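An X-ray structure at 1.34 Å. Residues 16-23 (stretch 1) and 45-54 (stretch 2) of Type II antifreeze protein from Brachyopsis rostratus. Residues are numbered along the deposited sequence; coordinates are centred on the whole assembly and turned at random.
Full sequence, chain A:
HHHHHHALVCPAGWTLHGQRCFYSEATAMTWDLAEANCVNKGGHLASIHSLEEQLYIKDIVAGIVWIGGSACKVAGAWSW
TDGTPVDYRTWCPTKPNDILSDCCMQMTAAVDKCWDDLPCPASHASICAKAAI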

ATOM      1  N   LEU A  16      -7.642  -8.101 -10.393  1.00 11.12           N
ATOM      2  CA  LEU A  16      -8.592  -8.526  -9.393  1.00 11.62           C
ATOM      3  C   LEU A  16      -7.988  -9.498  -8.371  1.00 12.02           C
ATOM      4  O   LEU A  16      -7.357 -10.487  -8.736  1.00 14.58           O
ATOM      5  CB  LEU A  16      -9.777  -9.212 -10.140  1.00 12.28           C
ATOM      6  CG  LEU A  16     -10.897  -9.732  -9.234  1.00 13.37           C
ATOM      7  CD1 LEU A  16     -11.665  -8.629  -8.501  1.00 14.00           C
ATOM      8  CD2 LEU A  16     -11.855 -10.542 -10.058  1.00 15.46           C
ATOM      9  N   HIS A  17      -8.195  -9.216  -7.088  1.00 11.82           N
ATOM     10  CA  HIS A  17      -7.993 -10.223  -6.044  1.00 13.24           C
ATOM     11  C   HIS A  17      -9.137 -10.124  -5.065  1.00 13.52           C
ATOM     12  O   HIS A  17      -9.357  -9.072  -4.467  1.00 13.70           O
ATOM     13  CB  HIS A  17      -6.657 -10.032  -5.263  1.00 13.87           C
ATOM     14  CG  HIS A  17      -6.533 -10.983  -4.104  1.00 15.85           C
ATOM     15  ND1 HIS A  17      -6.950 -10.679  -2.821  1.00 18.92           N
ATOM     16  CD2 HIS A  17      -6.171 -12.285  -4.079  1.00 18.26           C
ATOM     17  CE1 HIS A  17      -6.794 -11.737  -2.042  1.00 21.48           C
ATOM     18  NE2 HIS A  17      -6.369 -12.739  -2.793  1.00 20.84           N
ATOM     19  N   GLY A  18      -9.915 -11.204  -4.892  1.00 14.61           N
ATOM     20  CA  GLY A  18     -11.034 -11.152  -3.977  1.00 15.43           C
ATOM     21  C   GLY A  18     -12.059 -10.132  -4.419  1.00 14.03           C
ATOM     22  O   GLY A  18     -12.572 -10.200  -5.575  1.00 15.91           O
ATOM     23  N   GLN A  19     -12.366  -9.193  -3.529  1.00 14.21           N
ATOM     24  CA  GLN A  19     -13.366  -8.156  -3.811  1.00 13.51           C
ATOM     25  C   GLN A  19     -12.694  -6.823  -4.216  1.00 11.76           C
ATOM     26  O   GLN A  19     -13.365  -5.775  -4.228  1.00 11.74           O
ATOM     27  CB  GLN A  19     -14.187  -7.928  -2.543  1.00 16.46           C
ATOM     28  CG  GLN A  19     -14.932  -9.185  -2.027  1.00 21.92           C
ATOM     29  CD  GLN A  19     -15.915  -9.632  -3.056  1.00 27.39           C
ATOM     30  OE1 GLN A  19     -15.747 -10.705  -3.654  1.00 31.85           O
ATOM     31  NE2 GLN A  19     -16.927  -8.791  -3.323  1.00 29.98           N
ATOM     32  N   ARG A  20     -11.375  -6.833  -4.461  1.00 10.41           N
ATOM     33  CA  ARG A  20     -10.620  -5.588  -4.699  1.00  9.61           C
ATOM     34  C   ARG A  20      -9.882  -5.619  -6.024  1.00  9.60           C
ATOM     35  O   ARG A  20      -9.529  -6.695  -6.539  1.00 10.51           O
ATOM     36  CB  ARG A  20      -9.647  -5.378  -3.525  1.00 10.76           C
ATOM     37  CG  ARG A  20     -10.343  -5.287  -2.160  1.00 11.71           C
ATOM     38  CD  ARG A  20      -9.330  -5.280  -1.026  1.00 12.58           C
ATOM     39  NE  ARG A  20      -8.640  -4.002  -0.954  1.00 12.93           N
ATOM     40  CZ  ARG A  20      -7.524  -3.816  -0.226  1.00 12.52           C
ATOM     41  NH1 ARG A  20      -6.903  -4.834   0.358  1.00 12.07           N
ATOM     42  NH2 ARG A  20      -7.002  -2.591  -0.159  1.00 14.13           N
ATOM     43  N   CYS A  21      -9.603  -4.407  -6.523  1.00  8.63           N
ATOM     44  CA  CYS A  21      -8.811  -4.201  -7.735  1.00  9.07           C
ATOM     45  C   CYS A  21      -7.552  -3.439  -7.385  1.00  8.45           C
ATOM     46  O   CYS A  21      -7.598  -2.521  -6.547  1.00  8.76           O
ATOM     47  CB  CYS A  21      -9.612  -3.376  -8.764  1.00  9.91           C
ATOM     48  SG  CYS A  21     -11.070  -4.224  -9.344  1.00 10.17           S
ATOM     49  N   PHE A  22      -6.440  -3.842  -8.007  1.00  7.93           N
ATOM     50  CA  PHE A  22      -5.115  -3.296  -7.682  1.00  8.12           C
ATOM     51  C   PHE A  22      -4.482  -2.692  -8.922  1.00  8.34           C
ATOM     52  O   PHE A  22      -4.615  -3.215 -10.027  1.00  9.05           O
ATOM     53  CB  PHE A  22      -4.241  -4.404  -7.097  1.00  9.46           C
ATOM     54  CG  PHE A  22      -4.748  -4.889  -5.771  1.00  9.07           C
ATOM     55  CD1 PHE A  22      -5.760  -5.865  -5.700  1.00 10.31           C
ATOM     56  CD2 PHE A  22      -4.273  -4.335  -4.581  1.00  9.81           C
ATOM     57  CE1 PHE A  22      -6.256  -6.285  -4.480  1.00 11.10           C
ATOM     58  CE2 PHE A  22      -4.780  -4.750  -3.322  1.00 10.36           C
ATOM     59  CZ  PHE A  22      -5.761  -5.737  -3.281  1.00 10.46           C
ATOM     60  N   TYR A  23      -3.774  -1.596  -8.725  1.00  7.65           N
ATOM     61  CA  TYR A  23      -3.050  -0.901  -9.794  1.00  8.27           C
ATOM     62  C   TYR A  23      -1.599  -0.712  -9.438  1.00  7.80           C
ATOM     63  O   TYR A  23      -1.297  -0.109  -8.418  1.00  8.91           O
ATOM     64  CB  TYR A  23      -3.700   0.468 -10.028  1.00  9.24           C
ATOM     65  CG  TYR A  23      -3.043   1.179 -11.197  1.00  9.38           C
ATOM     66  CD1 TYR A  23      -3.343   0.791 -12.487  1.00 13.20           C
ATOM     67  CD2 TYR A  23      -2.108   2.178 -11.010  1.00 10.16           C
ATOM     68  CE1 TYR A  23      -2.731   1.401 -13.578  1.00 15.11           C
ATOM     69  CE2 TYR A  23      -1.457   2.819 -12.080  1.00 11.38           C
ATOM     70  CZ  TYR A  23      -1.772   2.395 -13.360  1.00 13.30           C
ATOM     71  OH  TYR A  23      -1.172   2.974 -14.451  1.00 19.29           O
ATOM     72  N   LEU A  45      -3.709   4.396  -1.965  1.00  6.05           N
ATOM     73  CA  LEU A  45      -2.631   3.419  -1.816  1.00  6.40           C
ATOM     74  C   LEU A  45      -3.197   2.161  -1.137  1.00  7.45           C
ATOM     75  O   LEU A  45      -4.046   2.276  -0.250  1.00  7.60           O
ATOM     76  CB  LEU A  45      -1.529   4.037  -0.951  1.00  6.70           C
ATOM     77  CG  LEU A  45      -0.627   5.030  -1.687  1.00  7.18           C
ATOM     78  CD1 LEU A  45       0.274   5.762  -0.691  1.00  9.05           C
ATOM     79  CD2 LEU A  45       0.212   4.353  -2.765  1.00  7.65           C
ATOM     80  N   ALA A  46      -2.694   0.995  -1.508  1.00  6.45           N
ATOM     81  CA  ALA A  46      -3.306  -0.232  -1.006  1.00  7.66           C
ATOM     82  C   ALA A  46      -3.132  -0.373   0.495  1.00  6.79           C
ATOM     83  O   ALA A  46      -2.037  -0.194   1.048  1.00  8.44           O
ATOM     84  CB  ALA A  46      -2.666  -1.427  -1.691  1.00  9.04           C
ATOM     85  N   SER A  47      -4.216  -0.817   1.151  1.00  8.01           N
ATOM     86  CA  SER A  47      -4.128  -1.381   2.496  1.00  7.39           C
ATOM     87  C   SER A  47      -4.058  -2.902   2.383  1.00  9.12           C
ATOM     88  O   SER A  47      -4.538  -3.493   1.400  1.00  9.29           O
ATOM     89  CB  SER A  47      -5.321  -0.934   3.329  1.00  9.03           C
ATOM     90  OG  SER A  47      -6.509  -1.469   2.774  1.00  9.19           O
ATOM     91  N   ILE A  48      -3.467  -3.542   3.392  1.00  9.12           N
ATOM     92  CA  ILE A  48      -3.197  -4.972   3.379  1.00  9.59           C
ATOM     93  C   ILE A  48      -3.687  -5.598   4.675  1.00 10.36           C
ATOM     94  O   ILE A  48      -3.372  -5.126   5.779  1.00 11.26           O
ATOM     95  CB  ILE A  48      -1.696  -5.224   3.204  1.00  9.20           C
ATOM     96  CG1 ILE A  48      -1.151  -4.517   1.949  1.00  9.63           C
ATOM     97  CG2 ILE A  48      -1.414  -6.742   3.200  1.00 11.75           C
ATOM     98  CD1 ILE A  48       0.304  -4.803   1.621  1.00 11.09           C
ATOM     99  N   HIS A  49      -4.511  -6.643   4.551  1.00 11.24           N
ATOM    100  CA  HIS A  49      -5.274  -7.141   5.714  1.00 12.75           C
ATOM    101  C   HIS A  49      -5.062  -8.600   6.002  1.00 13.42           C
ATOM    102  O   HIS A  49      -5.705  -9.132   6.901  1.00 15.97           O
ATOM    103  CB  HIS A  49      -6.766  -6.862   5.492  1.00 13.01           C
ATOM    104  CG  HIS A  49      -7.029  -5.400   5.383  1.00 11.47           C
ATOM    105  ND1 HIS A  49      -7.023  -4.593   6.490  1.00 11.99           N
ATOM    106  CD2 HIS A  49      -7.155  -4.583   4.305  1.00 11.97           C
ATOM    107  CE1 HIS A  49      -7.154  -3.333   6.104  1.00 12.00           C
ATOM    108  NE2 HIS A  49      -7.262  -3.307   4.778  1.00 12.59           N
ATOM    109  N   SER A  50      -4.151  -9.235   5.278  1.00 13.52           N
ATOM    110  CA  SER A  50      -3.832 -10.658   5.495  1.00 14.42           C
ATOM    111  C   SER A  50      -2.556 -10.996   4.808  1.00 14.98           C
ATOM    112  O   SER A  50      -2.123 -10.290   3.889  1.00 14.27           O
ATOM    113  CB  SER A  50      -4.918 -11.588   4.924  1.00 16.42           C
ATOM    114  OG  SER A  50      -4.984 -11.453   3.533  1.00 17.72           O
ATOM    115  N   LEU A  51      -1.979 -12.144   5.171  1.00 15.29           N
ATOM    116  CA  LEU A  51      -0.835 -12.634   4.425  1.00 15.17           C
ATOM    117  C   LEU A  51      -1.236 -12.961   3.011  1.00 16.10           C
ATOM    118  O   LEU A  51      -0.440 -12.783   2.093  1.00 14.90           O
ATOM    119  CB  LEU A  51      -0.209 -13.866   5.105  1.00 16.01           C
ATOM    120  CG  LEU A  51       1.058 -14.380   4.395  1.00 17.93           C
ATOM    121  CD1 LEU A  51       2.262 -13.429   4.244  1.00 16.71           C
ATOM    122  CD2 LEU A  51       1.524 -15.682   5.113  1.00 21.33           C
ATOM    123  N   GLU A  52      -2.476 -13.418   2.814  1.00 16.22           N
ATOM    124  CA  GLU A  52      -2.942 -13.644   1.440  1.00 18.06           C
ATOM    125  C   GLU A  52      -2.825 -12.402   0.555  1.00 16.15           C
ATOM    126  O   GLU A  52      -2.345 -12.482  -0.586  1.00 15.34           O
ATOM    127  CB  GLU A  52      -4.396 -14.102   1.494  1.00 19.39           C
ATOM    128  CG  GLU A  52      -5.028 -14.544   0.200  1.00 24.62           C
ATOM    129  CD  GLU A  52      -6.273 -15.366   0.486  1.00 30.40           C
ATOM    130  OE1 GLU A  52      -7.254 -14.819   1.072  1.00 34.09           O
ATOM    131  OE2 GLU A  52      -6.266 -16.569   0.180  1.00 30.99           O
ATOM    132  N   GLU A  53      -3.256 -11.267   1.082  1.00 14.34           N
ATOM    133  CA  GLU A  53      -3.124  -9.996   0.340  1.00 14.07           C
ATOM    134  C   GLU A  53      -1.676  -9.589   0.172  1.00 13.42           C
ATOM    135  O   GLU A  53      -1.284  -9.177  -0.912  1.00 12.40           O
ATOM    136  CB  GLU A  53      -3.934  -8.911   1.047  1.00 13.86           C
ATOM    137  CG  GLU A  53      -5.406  -9.018   0.706  1.00 14.18           C
ATOM    138  CD  GLU A  53      -6.227  -7.884   1.254  1.00 13.87           C
ATOM    139  OE1 GLU A  53      -5.748  -7.122   2.122  1.00 13.93           O
ATOM    140  OE2 GLU A  53      -7.380  -7.696   0.778  1.00 16.58           O
ATOM    141  N   GLN A  54      -0.876  -9.750   1.223  1.00 12.36           N
ATOM    142  CA  GLN A  54       0.560  -9.454   1.179  1.00 13.01           C
ATOM    143  C   GLN A  54       1.174 -10.203   0.014  1.00 13.54           C
ATOM    144  O   GLN A  54       1.944  -9.658  -0.762  1.00 12.40           O
ATOM    145  CB  GLN A  54       1.220  -9.853   2.508  1.00 12.31           C
ATOM    146  CG  GLN A  54       2.752  -9.765   2.537  1.00 11.91           C
ATOM    147  CD  GLN A  54       3.299  -8.331   2.602  1.00  9.71           C
ATOM    148  OE1 GLN A  54       2.538  -7.368   2.794  1.00 10.03           O
ATOM    149  NE2 GLN A  54       4.602  -8.183   2.430  1.00 10.24           N
TER
HETATM  150  O   HOH W   1      -8.139  -8.402  -1.709  1.00 18.54           O
HETATM  151  O   HOH W   2      -6.630   0.509  -0.320  1.00 12.26           O

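A β-hairpin (residues 16-23) packs against the loop and first helical turn of residues 45-54, burying 318 Å² in total, with Arg20 covering the largest share, 85 Å² of its surface. Leu16 stays out of reach. His17 (chi1 t) points its CA-to-CB bond toward residues 45-54, and its ring rests obliquely on the aliphatic parts of two glutamates: NE2 of His17 lies 3.7 Å from CG of Glu52, and CE1 of His17 lies 4.1 Å from CG of Glu53. Water 1 bridges His17 and Glu53, donating to His17 O (3.1 Å) and to Glu53 OE2 (2.7 Å) while also bonding His17 ND1 (2.8 Å). Gly18 and Gln19 make no contact; they form the corner of a type II' turn, closed by Arg20 N to His17 O (3.0 Å) and His17 N to Arg20 O (2.9 Å), and the positive phi of Gly18 suits glycine. After the turn, the CA-to-CB bond of Arg20 points toward the second stretch. Arg20 NH1 donates to Glu53 OE2 (2.9 Å), a salt bridge, and to Ser47 O (2.9 Å); Arg20 NH2 donates to the same Ser47 O (3.1 Å), so one carbonyl receives both terminal nitrogens. Both acceptors lie near the guanidinium plane, where the N-H bonds point. Water 2 accepts a weak bond from Arg20 NH2 (3.1 Å) and links it to Leu45 O and Ser47 N. Bonds within stretch 2 hold the residues that supply the acceptors: Glu53 OE1 accepts from His49 N (2.8 Å), Ser50 OG caps the helix by accepting from Glu53 N (3.0 Å), and His49 NE2 donates to Ser47 OG (2.8 Å). Cys21, out of reach, is bonded covalently elsewhere in the structure. Phe22 leaves its backbone sideways, but its ring end comes nearer, and CE2 of Phe22 meets CB of Ala46 at 4.3 Å, edge-on, an apolar contact beside the polar cluster. Tyr23 lies beyond the contact.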